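Long-range contact in phosphatidylserine synthase (PDB 3HSI), which belongs to the phospholipase D superfamily and is probably an enzyme of phospholipid metabolism: residues C[16-21]-C[237-242]. Numbering follows the deposited sequence.
Sequences LNNLPF and AVKLPN
A single antiparallel beta bridge joins Phe-21, in the segment that follows helix 8-18, to Val-238 in the loop before strand 245-252. The contact lies at the surface of this phospholipase D-like fold. Phe-21 and Val-238 form a hydrogen-bonded pair, so each satisfies the N-H and the carbonyl of the other. Val-238 N reaches Phe-21 O at 3.0 Å, in the carbonyl plane and fairly straight (154°). The return bond, from Phe-21 N to Val-238 O, is as short but more bent (134°), with the donor above the carbonyl plane. Ser-247 OG bonds Pro-20 O, and Leu-19 N bonds Leu-16 O. Beside the bridge, Ala-237 CA makes a CA-H...O contact with Phe-21 O. Ala-237 CB packs on Pro-20 CB at 3.6 Å. The buried Phe-21 ring meets Tyr-398 and packs on Leu-396 of strand 391-398, while its CB meets Pro-241 CG. Lys-239 runs extended alongside Asn-18, and its NZ gives a weak bond to Asn-18 OD1. One water can donate to Asn-17 O (2.5 Å) and Leu-19 O (2.7 Å), though it has more acceptors than protons. It accepts from Leu-240 N at 2.9 Å, its oxygen in plane at the Phe-21 ring edge.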
ATOM      1  N   LEU C  16     -14.997  21.999  10.676  1.00 22.92           N
ATOM      2  CA  LEU C  16     -14.111  22.804  11.517  1.00 23.37           C
ATOM      3  C   LEU C  16     -14.869  23.364  12.707  1.00 22.38           C
ATOM      4  O   LEU C  16     -14.403  23.249  13.823  1.00 22.71           O
ATOM      5  CB  LEU C  16     -13.342  23.896  10.716  1.00 22.64           C
ATOM      6  CG  LEU C  16     -12.365  23.339   9.651  1.00 23.83           C
ATOM      7  CD1 LEU C  16     -11.703  24.422   8.772  1.00 25.06           C
ATOM      8  CD2 LEU C  16     -11.296  22.421  10.261  1.00 23.06           C
ATOM      9  N   ASN C  17     -16.051  23.921  12.477  1.00 22.57           N
ATOM     10  CA  ASN C  17     -16.867  24.492  13.556  1.00 23.26           C
ATOM     11  C   ASN C  17     -17.207  23.458  14.650  1.00 23.03           C
ATOM     12  O   ASN C  17     -17.375  23.810  15.835  1.00 22.28           O
ATOM     13  CB  ASN C  17     -18.155  25.122  12.999  1.00 23.16           C
ATOM     14  CG  ASN C  17     -17.899  26.403  12.189  1.00 26.72           C
ATOM     15  OD1 ASN C  17     -16.923  27.133  12.408  1.00 27.29           O
ATOM     16  ND2 ASN C  17     -18.799  26.684  11.252  1.00 28.73           N
ATOM     17  N   ASN C  18     -17.301  22.189  14.237  1.00 22.52           N
ATOM     18  CA  ASN C  18     -17.688  21.110  15.137  1.00 22.79           C
ATOM     19  C   ASN C  18     -16.519  20.573  15.978  1.00 23.00           C
ATOM     20  O   ASN C  18     -16.742  19.820  16.908  1.00 23.45           O
ATOM     21  CB  ASN C  18     -18.387  19.976  14.357  1.00 22.40           C
ATOM     22  CG  ASN C  18     -19.902  20.179  14.236  1.00 22.97           C
ATOM     23  OD1 ASN C  18     -20.527  20.840  15.078  1.00 21.96           O
ATOM     24  ND2 ASN C  18     -20.504  19.594  13.193  1.00 20.21           N
ATOM     25  N   LEU C  19     -15.278  20.961  15.676  1.00 22.72           N
ATOM     26  CA  LEU C  19     -14.134  20.544  16.516  1.00 22.12           C
ATOM     27  C   LEU C  19     -14.229  21.024  17.965  1.00 22.15           C
ATOM     28  O   LEU C  19     -14.653  22.147  18.213  1.00 22.49           O
ATOM     29  CB  LEU C  19     -12.793  21.008  15.914  1.00 21.36           C
ATOM     30  CG  LEU C  19     -12.484  20.323  14.573  1.00 20.20           C
ATOM     31  CD1 LEU C  19     -11.188  20.837  14.000  1.00 20.03           C
ATOM     32  CD2 LEU C  19     -12.419  18.787  14.740  1.00 20.53           C
ATOM     33  N   PRO C  20     -13.842  20.162  18.923  1.00 22.44           N
ATOM     34  CA  PRO C  20     -13.748  20.585  20.316  1.00 21.82           C
ATOM     35  C   PRO C  20     -12.380  21.214  20.581  1.00 21.97           C
ATOM     36  O   PRO C  20     -11.381  20.789  19.997  1.00 22.33           O
ATOM     37  CB  PRO C  20     -13.889  19.262  21.092  1.00 22.29           C
ATOM     38  CG  PRO C  20     -13.250  18.223  20.200  1.00 22.33           C
ATOM     39  CD  PRO C  20     -13.574  18.702  18.759  1.00 22.57           C
ATOM     40  N   PHE C  21     -12.341  22.224  21.433  1.00 20.45           N
ATOM     41  CA  PHE C  21     -11.142  23.011  21.603  1.00 20.60           C
ATOM     42  C   PHE C  21     -10.969  23.294  23.065  1.00 21.20           C
ATOM     43  O   PHE C  21     -11.934  23.543  23.755  1.00 20.59           O
ATOM     44  CB  PHE C  21     -11.264  24.356  20.891  1.00 19.54           C
ATOM     45  CG  PHE C  21     -10.854  24.314  19.463  1.00 18.43           C
ATOM     46  CD1 PHE C  21      -9.496  24.357  19.116  1.00 13.37           C
ATOM     47  CD2 PHE C  21     -11.827  24.248  18.452  1.00 14.52           C
ATOM     48  CE1 PHE C  21      -9.099  24.284  17.765  1.00 15.58           C
ATOM     49  CE2 PHE C  21     -11.453  24.204  17.095  1.00 15.47           C
ATOM     50  CZ  PHE C  21     -10.079  24.219  16.748  1.00 16.35           C
ATOM     51  N   ALA C 237     -13.517  20.921  26.821  1.00 33.93           N
ATOM     52  CA  ALA C 237     -13.598  21.422  25.440  1.00 31.75           C
ATOM     53  C   ALA C 237     -14.955  22.022  25.052  1.00 30.60           C
ATOM     54  O   ALA C 237     -16.025  21.485  25.386  1.00 30.39           O
ATOM     55  CB  ALA C 237     -13.220  20.330  24.463  1.00 32.00           C
ATOM     56  N   VAL C 238     -14.894  23.135  24.329  1.00 28.28           N
ATOM     57  CA  VAL C 238     -16.082  23.747  23.747  1.00 26.35           C
ATOM     58  C   VAL C 238     -15.923  23.863  22.230  1.00 25.42           C
ATOM     59  O   VAL C 238     -14.808  23.835  21.711  1.00 24.72           O
ATOM     60  CB  VAL C 238     -16.383  25.150  24.358  1.00 26.94           C
ATOM     61  CG1 VAL C 238     -16.608  25.070  25.898  1.00 25.72           C
ATOM     62  CG2 VAL C 238     -15.283  26.176  23.998  1.00 24.89           C
ATOM     63  N   LYS C 239     -17.043  23.976  21.530  1.00 23.71           N
ATOM     64  CA  LYS C 239     -17.034  24.343  20.119  1.00 22.69           C
ATOM     65  C   LYS C 239     -16.988  25.873  19.968  1.00 21.99           C
ATOM     66  O   LYS C 239     -17.485  26.601  20.830  1.00 19.74           O
ATOM     67  CB  LYS C 239     -18.259  23.774  19.428  1.00 22.21           C
ATOM     68  CG  LYS C 239     -18.167  22.289  19.181  1.00 22.85           C
ATOM     69  CD  LYS C 239     -19.508  21.792  18.739  1.00 23.87           C
ATOM     70  CE  LYS C 239     -19.603  20.285  18.729  1.00 22.31           C
ATOM     71  NZ  LYS C 239     -20.994  20.019  18.251  1.00 24.49           N
ATOM     72  N   LEU C 240     -16.350  26.342  18.895  1.00 21.84           N
ATOM     73  CA  LEU C 240     -16.212  27.784  18.602  1.00 22.48           C
ATOM     74  C   LEU C 240     -15.915  28.666  19.822  1.00 22.59           C
ATOM     75  O   LEU C 240     -16.679  29.583  20.126  1.00 22.48           O
ATOM     76  CB  LEU C 240     -17.442  28.313  17.849  1.00 22.75           C
ATOM     77  CG  LEU C 240     -17.626  27.748  16.429  1.00 24.83           C
ATOM     78  CD1 LEU C 240     -18.871  28.336  15.786  1.00 26.90           C
ATOM     79  CD2 LEU C 240     -16.422  28.025  15.548  1.00 27.09           C
ATOM     80  N   PRO C 241     -14.798  28.403  20.518  1.00 22.49           N
ATOM     81  CA  PRO C 241     -14.509  29.290  21.640  1.00 23.15           C
ATOM     82  C   PRO C 241     -14.141  30.672  21.111  1.00 23.86           C
ATOM     83  O   PRO C 241     -13.877  30.843  19.917  1.00 23.52           O
ATOM     84  CB  PRO C 241     -13.305  28.638  22.295  1.00 22.34           C
ATOM     85  CG  PRO C 241     -12.582  28.006  21.157  1.00 22.72           C
ATOM     86  CD  PRO C 241     -13.669  27.500  20.225  1.00 22.55           C
ATOM     87  N   ASN C 242     -14.146  31.654  21.991  1.00 24.91           N
ATOM     88  CA  ASN C 242     -13.843  33.005  21.581  1.00 26.58           C
ATOM     89  C   ASN C 242     -12.441  33.384  22.077  1.00 26.35           C
ATOM     90  O   ASN C 242     -12.142  34.547  22.325  1.00 26.64           O
ATOM     91  CB  ASN C 242     -14.913  33.972  22.124  1.00 26.77           C
ATOM     92  CG  ASN C 242     -14.718  35.393  21.602  1.00 30.55           C
ATOM     93  OD1 ASN C 242     -14.134  35.586  20.521  1.00 34.33           O
ATOM     94  ND2 ASN C 242     -15.178  36.403  22.369  1.00 32.63           N
TER
HETATM   95  O   HOH W   1     -15.274  24.478  16.944  1.00 21.13           O